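Local atomic coordinates of ErfK/YbiS/YcfS/YnhG family protein (PDB entry 4LPQ), a protein that probably acts as a peptidoglycan L,D-transpeptidase in bacterial cell-wall synthesis, its catalytic YkuD-type domain following a putative peptidoglycan-binding domain. Residues 31-36 / 186-191; 79-82 / 88-91; 97-102 / 194-199; 158-163 / 202-207. All coordinates share one frame; numbering follows the deposited sequence. Where two conformers were deposited one is given.

Contact 1 of 4, residues 31-36 / 186-191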
loop_
_atom_site.group_PDB
_atom_site.type_symbol
_atom_site.label_atom_id
_atom_site.label_comp_id
_atom_site.label_asym_id
_atom_site.label_seq_id
_atom_site.Cartn_x
_atom_site.Cartn_y
_atom_site.Cartn_z
ATOM N N GLY A 31 1.077 -12.467 3.266
ATOM C CA GLY A 31 1.773 -11.244 3.583
ATOM C C GLY A 31 1.174 -9.946 3.139
ATOM O O GLY A 31 1.751 -8.887 3.307
ATOM N N TYR A 32 -0.058 -10.013 2.613
ATOM C CA TYR A 32 -0.773 -8.799 2.260
ATOM C C TYR A 32 -1.300 -8.219 3.551
ATOM O O TYR A 32 -1.888 -8.926 4.357
ATOM C CB TYR A 32 -1.894 -9.130 1.259
ATOM C CG TYR A 32 -1.265 -9.552 -0.048
ATOM C CD1 TYR A 32 -0.872 -10.875 -0.270
ATOM C CD2 TYR A 32 -0.952 -8.643 -1.054
ATOM C CE1 TYR A 32 -0.230 -11.244 -1.410
ATOM C CE2 TYR A 32 -0.253 -8.996 -2.211
ATOM C CZ TYR A 32 0.107 -10.330 -2.398
ATOM O OH TYR A 32 0.725 -10.651 -3.562
ATOM N N PHE A 33 -1.093 -6.933 3.790
ATOM C CA PHE A 33 -1.345 -6.365 5.117
ATOM C C PHE A 33 -2.805 -6.347 5.453
ATOM O O PHE A 33 -3.623 -5.705 4.786
ATOM C CB PHE A 33 -0.827 -4.928 5.157
ATOM C CG PHE A 33 -1.019 -4.299 6.515
ATOM C CD1 PHE A 33 -0.198 -4.651 7.555
ATOM C CD2 PHE A 33 -2.083 -3.523 6.763
ATOM C CE1 PHE A 33 -0.444 -4.155 8.832
ATOM C CE2 PHE A 33 -2.303 -3.010 7.981
ATOM C CZ PHE A 33 -1.517 -3.318 9.030
ATOM N N ILE A 34 -3.119 -7.061 6.526
ATOM C CA ILE A 34 -4.473 -7.186 7.072
ATOM C C ILE A 34 -4.295 -7.687 8.512
ATOM O O ILE A 34 -3.549 -8.661 8.780
ATOM C CB ILE A 34 -5.356 -8.135 6.225
ATOM C CG1 ILE A 34 -6.820 -8.045 6.633
ATOM C CG2 ILE A 34 -4.861 -9.549 6.179
ATOM C CD1 ILE A 34 -7.725 -8.828 5.662
ATOM N N LEU A 35 -4.989 -7.114 9.423
ATOM C CA LEU A 35 -4.879 -7.436 10.852
ATOM C C LEU A 35 -5.860 -8.481 11.364
ATOM O O LEU A 35 -5.553 -9.197 12.328
ATOM C CB LEU A 35 -5.008 -6.147 11.684
ATOM C CG LEU A 35 -3.982 -5.094 11.508
ATOM C CD1 LEU A 35 -4.222 -3.909 12.414
ATOM C CD2 LEU A 35 -2.638 -5.684 11.785
ATOM N N LYS A 36 -7.094 -8.538 10.786
ATOM C CA LYS A 36 -8.198 -9.348 11.323
ATOM C C LYS A 36 -8.815 -10.196 10.263
ATOM O O LYS A 36 -9.089 -9.760 9.135
ATOM C CB LYS A 36 -9.319 -8.417 11.765
ATOM C CG LYS A 36 -9.095 -7.647 13.011
ATOM C CD LYS A 36 -10.419 -7.261 13.655
ATOM C CE LYS A 36 -11.239 -6.428 12.690
ATOM N NZ LYS A 36 -12.101 -5.566 13.508
ATOM N N ASN A 186 -3.468 4.217 7.657
ATOM C CA ASN A 186 -2.888 4.517 8.965
ATOM C C ASN A 186 -2.407 3.254 9.704
ATOM O O ASN A 186 -1.389 3.271 10.311
ATOM C CB ASN A 186 -3.868 5.328 9.794
ATOM C CG ASN A 186 -4.119 6.720 9.315
ATOM O OD1 ASN A 186 -3.482 7.255 8.469
ATOM N ND2 ASN A 186 -5.118 7.294 9.928
ATOM N N ALA A 187 -3.211 2.175 9.587
ATOM C CA ALA A 187 -2.838 0.931 10.196
ATOM C C ALA A 187 -1.530 0.388 9.637
ATOM O O ALA A 187 -0.690 -0.116 10.361
ATOM C CB ALA A 187 -3.957 -0.052 10.079
ATOM N N ALA A 188 -1.398 0.430 8.311
ATOM C CA ALA A 188 -0.158 -0.024 7.681
ATOM C C ALA A 188 1.001 0.866 8.160
ATOM O O ALA A 188 2.081 0.350 8.442
ATOM C CB ALA A 188 -0.250 -0.030 6.143
HETATM N N MSE A 189 0.790 2.148 8.260
HETATM C CA MSE A 189 1.856 3.070 8.682
HETATM C C MSE A 189 2.241 2.717 10.145
HETATM O O MSE A 189 3.436 2.691 10.450
HETATM C CB MSE A 189 1.393 4.518 8.556
HETATM C CG MSE A 189 2.592 5.432 8.539
HETATM SE SE MSE A 189 3.552 5.249 6.802
HETATM C CE MSE A 189 5.332 5.721 7.377
ATOM N N ASN A 190 1.275 2.436 11.002
ATOM C CA ASN A 190 1.553 2.097 12.360
ATOM C C ASN A 190 2.361 0.817 12.446
ATOM O O ASN A 190 3.305 0.719 13.251
ATOM C CB ASN A 190 0.257 1.993 13.196
ATOM C CG ASN A 190 -0.469 3.315 13.352
ATOM O OD1 ASN A 190 0.109 4.390 13.280
ATOM N ND2 ASN A 190 -1.769 3.201 13.606
ATOM N N TRP A 191 2.021 -0.135 11.602
ATOM C CA TRP A 191 2.746 -1.375 11.525
ATOM C C TRP A 191 4.214 -1.138 11.124
ATOM O O TRP A 191 5.154 -1.668 11.772
ATOM C CB TRP A 191 2.073 -2.406 10.647
ATOM C CG TRP A 191 2.795 -3.702 10.541
ATOM C CD1 TRP A 191 2.707 -4.729 11.440
ATOM C CD2 TRP A 191 3.808 -4.076 9.588
ATOM N NE1 TRP A 191 3.594 -5.742 11.067
ATOM C CE2 TRP A 191 4.284 -5.356 9.944
ATOM C CE3 TRP A 191 4.338 -3.465 8.447
ATOM C CZ2 TRP A 191 5.287 -6.002 9.227
ATOM C CZ3 TRP A 191 5.325 -4.090 7.730
ATOM C CH2 TRP A 191 5.798 -5.383 8.093
#

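Contact 2 of 4, residues 79-82 / 88-91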
loop_
_atom_site.group_PDB
_atom_site.type_symbol
_atom_site.label_atom_id
_atom_site.label_comp_id
_atom_site.label_asym_id
_atom_site.label_seq_id
_atom_site.Cartn_x
_atom_site.Cartn_y
_atom_site.Cartn_z
ATOM N N THR A 79 8.127 -10.253 -6.414
ATOM C CA THR A 79 9.556 -10.484 -6.175
ATOM C C THR A 79 10.244 -9.136 -5.926
ATOM O O THR A 79 10.125 -8.256 -6.813
ATOM C CB THR A 79 10.177 -11.187 -7.376
ATOM O OG1 THR A 79 9.547 -12.444 -7.580
ATOM C CG2 THR A 79 11.603 -11.384 -7.194
ATOM N N PRO A 80 10.922 -8.965 -4.808
ATOM C CA PRO A 80 11.546 -7.644 -4.562
ATOM C C PRO A 80 12.815 -7.498 -5.447
ATOM O O PRO A 80 13.375 -8.534 -5.944
ATOM C CB PRO A 80 11.938 -7.701 -3.139
ATOM C CG PRO A 80 12.090 -9.145 -2.856
ATOM C CD PRO A 80 11.184 -9.910 -3.745
ATOM N N ARG A 81 13.287 -6.265 -5.595
ATOM C CA ARG A 81 14.518 -6.007 -6.277
ATOM C C ARG A 81 15.765 -6.107 -5.373
ATOM O O ARG A 81 16.855 -6.438 -5.877
ATOM C CB ARG A 81 14.487 -4.644 -6.924
ATOM C CG ARG A 81 13.485 -4.554 -8.037
ATOM C CD ARG A 81 13.752 -3.360 -8.902
ATOM N NE ARG A 81 12.770 -3.257 -9.994
ATOM C CZ ARG A 81 12.894 -2.403 -11.027
ATOM N NH1 ARG A 81 13.894 -1.429 -10.975
ATOM N NH2 ARG A 81 11.886 -2.399 -11.862
ATOM N N SER A 82 15.625 -5.762 -4.094
ATOM C CA SER A 82 16.750 -5.801 -3.211
ATOM C C SER A 82 17.008 -7.227 -2.757
ATOM O O SER A 82 16.119 -8.082 -2.775
ATOM C CB SER A 82 16.520 -4.849 -2.022
ATOM O OG SER A 82 15.443 -5.308 -1.188
ATOM N N VAL A 88 12.382 -0.606 2.050
ATOM C CA VAL A 88 11.033 -0.297 1.619
ATOM C C VAL A 88 11.067 -0.070 0.110
ATOM O O VAL A 88 11.758 0.818 -0.363
ATOM C CB VAL A 88 10.509 0.945 2.317
ATOM C CG1 VAL A 88 9.139 1.371 1.772
ATOM C CG2 VAL A 88 10.356 0.643 3.799
ATOM N N GLU A 89 10.400 -0.958 -0.623
ATOM C CA GLU A 89 10.351 -0.841 -2.059
ATOM C C GLU A 89 8.972 -0.340 -2.447
ATOM O O GLU A 89 7.941 -0.852 -1.968
ATOM C CB GLU A 89 10.623 -2.184 -2.736
ATOM C CG GLU A 89 11.995 -2.739 -2.422
ATOM C CD GLU A 89 12.486 -3.952 -3.227
ATOM O OE1 GLU A 89 11.866 -4.180 -4.315
ATOM O OE2 GLU A 89 13.425 -4.630 -2.732
ATOM N N ILE A 90 8.910 0.617 -3.384
ATOM C CA ILE A 90 7.648 1.121 -3.844
ATOM C C ILE A 90 7.628 0.944 -5.357
ATOM O O ILE A 90 8.404 1.510 -6.119
ATOM C CB ILE A 90 7.507 2.612 -3.429
ATOM C CG1 ILE A 90 7.565 2.729 -1.866
ATOM C CG2 ILE A 90 6.190 3.133 -3.984
ATOM C CD1 ILE A 90 7.775 4.054 -1.283
ATOM N N ASP A 91 6.700 0.059 -5.773
ATOM C CA ASP A 91 6.444 -0.262 -7.160
ATOM C C ASP A 91 5.430 0.673 -7.691
ATOM O O ASP A 91 4.236 0.537 -7.380
ATOM C CB ASP A 91 6.067 -1.753 -7.298
ATOM C CG ASP A 91 5.884 -2.183 -8.734
ATOM O OD1 ASP A 91 5.529 -1.337 -9.605
ATOM O OD2 ASP A 91 6.092 -3.405 -8.967
#

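Contact 3 of 4, residues 97-102 / 194-199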
loop_
_atom_site.group_PDB
_atom_site.type_symbol
_atom_site.label_atom_id
_atom_site.label_comp_id
_atom_site.label_asym_id
_atom_site.label_seq_id
_atom_site.Cartn_x
_atom_site.Cartn_y
_atom_site.Cartn_z
ATOM N N LEU A 97 3.522 -0.947 -1.865
ATOM C CA LEU A 97 4.706 -0.800 -1.036
ATOM C C LEU A 97 5.047 -2.161 -0.478
ATOM O O LEU A 97 4.198 -2.882 0.048
ATOM C CB LEU A 97 4.433 0.250 0.070
ATOM C CG LEU A 97 5.590 0.519 1.020
ATOM C CD1 LEU A 97 5.452 1.923 1.562
ATOM C CD2 LEU A 97 5.556 -0.467 2.185
ATOM N N LEU A 98 6.316 -2.538 -0.580
ATOM C CA LEU A 98 6.836 -3.767 -0.083
ATOM C C LEU A 98 7.780 -3.509 1.117
ATOM O O LEU A 98 8.730 -2.730 0.955
ATOM C CB LEU A 98 7.604 -4.535 -1.144
ATOM C CG LEU A 98 6.964 -4.660 -2.518
ATOM C CD1 LEU A 98 7.855 -5.441 -3.470
ATOM C CD2 LEU A 98 5.620 -5.314 -2.387
ATOM N N ALA A 99 7.506 -4.153 2.250
ATOM C CA ALA A 99 8.424 -4.142 3.387
ATOM C C ALA A 99 9.237 -5.412 3.146
ATOM O O ALA A 99 8.731 -6.520 3.211
ATOM C CB ALA A 99 7.638 -4.184 4.666
ATOM N N VAL A 100 10.509 -5.213 2.887
ATOM C CA VAL A 100 11.437 -6.291 2.439
ATOM C C VAL A 100 12.582 -6.459 3.455
ATOM O O VAL A 100 13.130 -5.465 3.948
ATOM C CB VAL A 100 12.010 -5.989 1.043
ATOM C CG1 VAL A 100 12.828 -7.164 0.511
ATOM C CG2 VAL A 100 10.910 -5.600 0.003
ATOM N N GLU A 101 12.898 -7.685 3.796
ATOM C CA GLU A 101 14.065 -7.996 4.654
ATOM C C GLU A 101 14.855 -9.125 4.047
ATOM O O GLU A 101 14.353 -10.207 3.772
ATOM C CB GLU A 101 13.662 -8.396 6.022
ATOM C CG GLU A 101 13.029 -7.358 6.855
ATOM C CD GLU A 101 12.792 -7.906 8.288
ATOM O OE1 GLU A 101 11.633 -7.841 8.756
ATOM O OE2 GLU A 101 13.699 -8.524 8.813
ATOM N N ASP A 102 16.118 -8.884 3.707
ATOM C CA ASP A 102 17.010 -9.907 3.184
ATOM C C ASP A 102 16.443 -10.565 1.920
ATOM O O ASP A 102 16.464 -11.793 1.761
ATOM C CB ASP A 102 17.408 -10.894 4.273
ATOM C CG ASP A 102 18.264 -10.251 5.369
ATOM O OD1 ASP A 102 18.950 -9.243 5.082
ATOM O OD2 ASP A 102 18.261 -10.842 6.485
ATOM N N ASP A 194 5.924 0.677 14.239
ATOM C CA ASP A 194 5.877 0.151 15.611
ATOM C C ASP A 194 6.139 -1.333 15.718
ATOM O O ASP A 194 6.579 -1.794 16.716
ATOM C CB ASP A 194 4.556 0.479 16.276
ATOM C CG ASP A 194 4.244 1.936 16.399
ATOM O OD1 ASP A 194 5.182 2.753 16.458
ATOM O OD2 ASP A 194 2.994 2.237 16.396
ATOM N N SER A 195 5.835 -2.057 14.666
ATOM C CA SER A 195 5.987 -3.508 14.662
ATOM C C SER A 195 7.175 -3.946 13.836
ATOM O O SER A 195 8.070 -4.651 14.308
ATOM C CB SER A 195 4.670 -4.205 14.231
ATOM O OG SER A 195 4.820 -5.619 14.291
ATOM N N TRP A 196 7.166 -3.582 12.565
ATOM C CA TRP A 196 8.297 -3.837 11.675
ATOM C C TRP A 196 9.541 -3.070 12.083
ATOM O O TRP A 196 10.596 -3.668 12.311
ATOM C CB TRP A 196 7.938 -3.588 10.206
ATOM C CG TRP A 196 8.885 -4.123 9.271
ATOM C CD1 TRP A 196 9.307 -5.390 9.188
ATOM C CD2 TRP A 196 9.436 -3.458 8.137
ATOM N NE1 TRP A 196 10.165 -5.569 8.140
ATOM C CE2 TRP A 196 10.237 -4.401 7.453
ATOM C CE3 TRP A 196 9.444 -2.122 7.679
ATOM C CZ2 TRP A 196 10.953 -4.070 6.320
ATOM C CZ3 TRP A 196 10.086 -1.781 6.547
ATOM C CH2 TRP A 196 10.826 -2.702 5.872
ATOM N N GLY A 197 9.422 -1.764 12.174
ATOM C CA GLY A 197 10.467 -0.833 12.417
ATOM C C GLY A 197 11.064 -0.401 11.100
ATOM O O GLY A 197 11.471 -1.208 10.260
HETATM N N MSE A 198 11.121 0.908 10.941
HETATM C CA MSE A 198 11.610 1.545 9.702
HETATM C C MSE A 198 12.382 2.757 10.160
HETATM O O MSE A 198 11.979 3.908 9.979
HETATM C CB MSE A 198 10.332 1.903 8.874
HETATM C CG MSE A 198 10.629 2.474 7.562
HETATM SE SE MSE A 198 8.851 2.779 6.695
HETATM C CE MSE A 198 9.623 4.045 5.383
ATOM N N PRO A 199 13.570 2.518 10.765
ATOM C CA PRO A 199 14.234 3.635 11.402
ATOM C C PRO A 199 14.873 4.591 10.453
ATOM O O PRO A 199 15.021 4.296 9.241
ATOM C CB PRO A 199 15.363 2.950 12.245
ATOM C CG PRO A 199 15.556 1.637 11.521
ATOM C CD PRO A 199 14.189 1.217 11.065
HETATM O O HOH W 1 12.315 -6.334 11.144
#

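Contact 4 of 4, residues 158-163 / 202-207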
loop_
_atom_site.group_PDB
_atom_site.type_symbol
_atom_site.label_atom_id
_atom_site.label_comp_id
_atom_site.label_asym_id
_atom_site.label_seq_id
_atom_site.Cartn_x
_atom_site.Cartn_y
_atom_site.Cartn_z
ATOM N N LYS A 158 7.257 9.456 7.175
ATOM C CA LYS A 158 8.649 9.110 7.102
ATOM C C LYS A 158 9.215 9.695 5.787
ATOM O O LYS A 158 8.765 9.289 4.682
ATOM C CB LYS A 158 8.890 7.643 7.145
ATOM C CG LYS A 158 8.510 7.045 8.468
ATOM C CD LYS A 158 9.273 5.975 8.879
ATOM C CE LYS A 158 8.873 5.388 10.186
ATOM N NZ LYS A 158 9.984 5.228 11.177
ATOM N N TYR A 159 10.021 10.719 5.882
ATOM C CA TYR A 159 10.457 11.482 4.756
ATOM C C TYR A 159 11.704 10.852 4.129
ATOM O O TYR A 159 12.628 10.482 4.842
ATOM C CB TYR A 159 10.808 12.920 5.153
ATOM C CG TYR A 159 9.692 13.680 5.717
ATOM C CD1 TYR A 159 9.291 13.532 7.024
ATOM C CD2 TYR A 159 9.010 14.586 4.938
ATOM C CE1 TYR A 159 8.225 14.222 7.554
ATOM C CE2 TYR A 159 7.947 15.324 5.466
ATOM C CZ TYR A 159 7.577 15.161 6.792
ATOM O OH TYR A 159 6.506 15.877 7.351
ATOM N N PHE A 160 11.726 10.726 2.795
ATOM C CA PHE A 160 12.849 10.142 2.085
ATOM C C PHE A 160 13.492 11.029 1.057
ATOM O O PHE A 160 14.626 10.713 0.615
ATOM C CB PHE A 160 12.519 8.769 1.458
ATOM C CG PHE A 160 11.384 8.853 0.426
ATOM C CD1 PHE A 160 11.646 9.122 -0.902
ATOM C CD2 PHE A 160 10.058 8.646 0.774
ATOM C CE1 PHE A 160 10.657 9.188 -1.848
ATOM C CE2 PHE A 160 9.072 8.739 -0.163
ATOM C CZ PHE A 160 9.371 9.033 -1.450
ATOM N N ARG A 161 12.900 12.144 0.613
ATOM C CA ARG A 161 13.570 13.090 -0.287
ATOM C C ARG A 161 12.858 14.407 -0.181
ATOM O O ARG A 161 11.732 14.515 -0.674
ATOM C CB ARG A 161 13.576 12.577 -1.754
ATOM C CG ARG A 161 14.392 13.442 -2.675
ATOM C CD ARG A 161 14.001 13.126 -4.100
ATOM N NE ARG A 161 14.825 13.655 -5.090
ATOM C CZ ARG A 161 14.485 14.552 -5.983
ATOM N NH1 ARG A 161 13.416 15.252 -5.816
ATOM N NH2 ARG A 161 15.332 14.863 -6.962
ATOM N N GLY A 162 13.428 15.374 0.489
ATOM C CA GLY A 162 12.748 16.644 0.673
ATOM C C GLY A 162 11.380 16.361 1.297
ATOM O O GLY A 162 11.281 15.709 2.351
ATOM N N GLY A 163 10.344 16.951 0.731
ATOM C CA GLY A 163 9.001 16.766 1.225
ATOM C C GLY A 163 8.320 15.474 0.901
ATOM O O GLY A 163 7.238 15.198 1.335
ATOM N N THR A 202 16.765 3.875 6.834
ATOM C CA THR A 202 16.226 2.766 6.048
ATOM C C THR A 202 16.169 3.159 4.580
ATOM O O THR A 202 15.579 4.178 4.207
ATOM C CB THR A 202 14.851 2.346 6.561
ATOM O OG1 THR A 202 14.886 1.936 7.919
ATOM C CG2 THR A 202 14.254 1.242 5.734
ATOM N N ARG A 203 16.645 2.245 3.719
ATOM C CA ARG A 203 16.581 2.417 2.278
ATOM C C ARG A 203 15.117 2.463 1.818
ATOM O O ARG A 203 14.328 1.577 2.177
ATOM C CB ARG A 203 17.317 1.278 1.590
ATOM C CG ARG A 203 17.490 1.379 0.099
ATOM C CD ARG A 203 18.213 0.146 -0.380
ATOM N NE ARG A 203 18.542 0.246 -1.771
ATOM C CZ ARG A 203 18.896 -0.767 -2.548
ATOM N NH1 ARG A 203 18.951 -1.993 -2.017
ATOM N NH2 ARG A 203 19.194 -0.559 -3.811
ATOM N N VAL A 204 14.847 3.358 0.902
ATOM C CA VAL A 204 13.543 3.470 0.264
ATOM C C VAL A 204 13.844 3.504 -1.229
ATOM O O VAL A 204 14.441 4.443 -1.739
ATOM C CB VAL A 204 12.753 4.754 0.651
ATOM C CG1 VAL A 204 11.384 4.787 -0.067
ATOM C CG2 VAL A 204 12.557 4.750 2.153
ATOM N N LEU A 205 13.413 2.454 -1.941
ATOM C CA LEU A 205 13.723 2.254 -3.328
ATOM C C LEU A 205 12.443 2.339 -4.151
ATOM O O LEU A 205 11.553 1.518 -3.889
ATOM C CB LEU A 205 14.406 0.856 -3.464
ATOM C CG LEU A 205 14.744 0.366 -4.792
ATOM C CD1 LEU A 205 15.801 1.228 -5.418
ATOM C CD2 LEU A 205 15.254 -1.100 -4.694
ATOM N N LEU A 206 12.344 3.250 -5.109
ATOM C CA LEU A 206 11.109 3.461 -5.883
ATOM C C LEU A 206 11.439 3.177 -7.315
ATOM O O LEU A 206 12.458 3.683 -7.838
ATOM C CB LEU A 206 10.530 4.825 -5.751
ATOM C CG LEU A 206 10.224 5.311 -4.339
ATOM C CD1 LEU A 206 11.442 6.024 -3.714
ATOM C CD2 LEU A 206 8.958 6.190 -4.281
ATOM N N TYR A 207 10.588 2.416 -7.980
ATOM C CA TYR A 207 10.837 2.090 -9.421
ATOM C C TYR A 207 9.541 1.903 -10.173
ATOM O O TYR A 207 8.472 1.738 -9.529
ATOM C CB TYR A 207 11.621 0.781 -9.533
ATOM C CG TYR A 207 11.211 -0.327 -8.608
ATOM C CD1 TYR A 207 10.177 -1.153 -8.946
ATOM C CD2 TYR A 207 11.839 -0.553 -7.424
ATOM C CE1 TYR A 207 9.802 -2.182 -8.128
ATOM C CE2 TYR A 207 11.532 -1.596 -6.587
ATOM C CZ TYR A 207 10.451 -2.414 -6.939
ATOM O OH TYR A 207 10.097 -3.450 -6.057
ATOM O OXT TYR A 207 9.575 1.987 -11.457
#

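Contact 1 of 4, residues 31-36 / 186-191
Phe33 reaches across to helix 186-196 and lays one face of its ring over the backbone of Ala188, a CH-pi contact in which Ala188 CA sits 4.0 Å from the ring centroid and 22° off the ring normal. Apolar contacts add to this: Phe33 CE2 lies 4.0 Å from Ala187 CB, Phe33 CD2 packs on Ala188 CB at the same distance, and Phe33 CE1 comes within 3.6 Å of Trp191 CB. The Phe33 ring and the five-membered ring of Trp191 meet obliquely, planes 51° apart. With CG anti to the backbone N (chi1 -178°), the Phe33 ring extends to the helix and passes the oppositely directed Trp191 side chain. Phe33 and Ala188 also both touch Ile109 of strand 104-110. Replacing Phe33 by an alanine would probably uncover Ala187 and Ala188 and open a gap beside Trp191. The contact joins the putative peptidoglycan-binding domain to the transpeptidase catalytic domain, and no hydrogen bond or salt bridge links these two segments. Their cohesion is therefore apolar, resting mainly on the Phe33 side chain, set against Ala187, Ala188 and Trp191.

Contact 2 of 4, residues 79-82 / 88-91
The carboxylate of Glu89 presents both oxygens to the backbone of Arg81 and Ser82, with Pro80 CB 3.4 Å from Glu89 OE2. At the edge of the carboxylate, Arg81 N donates to the syn lone pair of Glu89 OE1 at 2.8 Å in a nearly straight bond (172°). Ser82 N meets Glu89 OE2, also at 2.8 Å, from the syn side but 32° out of the carboxylate plane, while Ser82 OG donates to the same Glu89 OE2 from 2.6 Å, nearly along its C-O axis. Ser82 can do this because chi1 of 67° places OG between its backbone N and carbonyl carbon. Three bonds from the loop, and a fourth between the Tyr207 hydroxyl and Glu89 OE1, hold the buried carboxylate and fix its rotation; the donors would be expected to stabilise it as an anion. The Arg81 guanidinium is not paired with it: Arg81 NE stays 5.8 Å from Glu89 OE1, and the Arg81 side chain runs on to a cation-pi contact with Tyr207. The contact pins the loop between helix 66-74 and strand 86-91 back onto that strand, which lies between strands 96-101 and 203-206 in the sheet, with Val100 of strand 96-101 packing against Pro80, Ser82 and Glu89.

Contact 3 of 4, residues 97-102 / 194-199
Strand 96-101 and the end of helix 186-196 approach most closely at Ala99 and Trp196, whose CA atoms are 8.3 Å apart, where the helix finishes in a wider pi-type turn before Gly197 leaves helical geometry with positive phi. Trp196 carries the contact from the helix side. Its CG is anti to the backbone N (chi1 -166°), which sends the indole out toward the strand, and Ala99 CB sits over one face of the six-membered ring, 3.6 Å from its centroid and only 8° off the normal. This is a CH-pi contact with a methyl carbon almost straight above the ring. Val100, whose own side chain points away from the helix, contributes its carbonyl oxygen at the indole edge, in the ring plane, with Val100 O 3.5 Å from Trp196 CZ2. Within the YkuD-type catalytic domain the contact fastens the helix end to the mixed sheet, in which strand 96-101 is flanked by strands 86-91 and 104-110. Trp196 has further partners: Trp191 stacks on it from the preceding helical turn, and Lys86 makes a cation-pi contact with it. The polar part of the contact belongs to Glu101. The stretched Glu101 side chain brings the carboxylate alongside the indole, and Trp196 NE1 donates to Glu101 OE1 at 2.8 Å. That bond is bent (141°) and comes to the anti side of the oxygen, tilted from both planes. A water lies 2.9 Å from the same Glu101 OE1.

Contact 4 of 4, residues 158-163 / 202-207
Phe160 stands at the classic beta bulge that it forms with Arg161 opposite Tyr164, where the chain turns a corner after strand 154-159, and from there its side chain points at strand 203-206 of the mixed sheet in the YkuD-type catalytic domain. The ring is the flat element against which two branched residues are set. Val204 crosses it at about a right angle and places CG1 over one face, 4.3 Å from the ring centroid and 19° off the normal, in a CH-pi contact displaced toward the rim. Its other methyl serves the base of the side chain, Val204 CG2 lying 4.1 Å from Phe160 CB, so both methyls of the valine are used, one over the ring and one at its base. Leu206, two residues on and on the same side of the strand, comes from the opposite direction and meets the far end of the ring obliquely. Phe160 reaches both because chi1 of 61° tucks the ring over its own backbone and brings it along strand 203-206. Val166 touches Phe160 from strand 164-168, while Ile90 of strand 86-91 packs against both Val204 and Leu206. All three residues are buried, and the Phe160 side chain is about 6 Å from that of Cys181, the predicted nucleophile. With an alanine here in place of Phe160, Val204 CG1 and both Leu206 methyls would probably lose their aromatic partner, opening a gap close to that cysteine. At the far end of the ring, Leu206 CD1 lies 3.8 Å from Phe160 CE1 and Leu206 CD2 4.0 Å from Phe160 CZ.

In the fold
Contact 1 alone bridges the two domains, tying the loop after helix 18-30 to helix 186-196; contacts 3 and 4 lie within the catalytic domain, and contact 2 ties the loop after helix 66-74 to strand 86-91. Contacts 1 and 3 share helix 186-196, their centres about 11 Å apart, and meet through Trp191 and Ala99. Contacts 2, 3 and 4 reach one mixed sheet. Contact 4 is farthest from contact 1, about 20 Å between centres, on the side of the predicted nucleophile. Along the chain contact 2 nests inside contact 1 and closes before contacts 3 and 4 open, while contacts 1, 3 and 4 interlock, so contacts 3 and 4 tie distant segments within the catalytic domain.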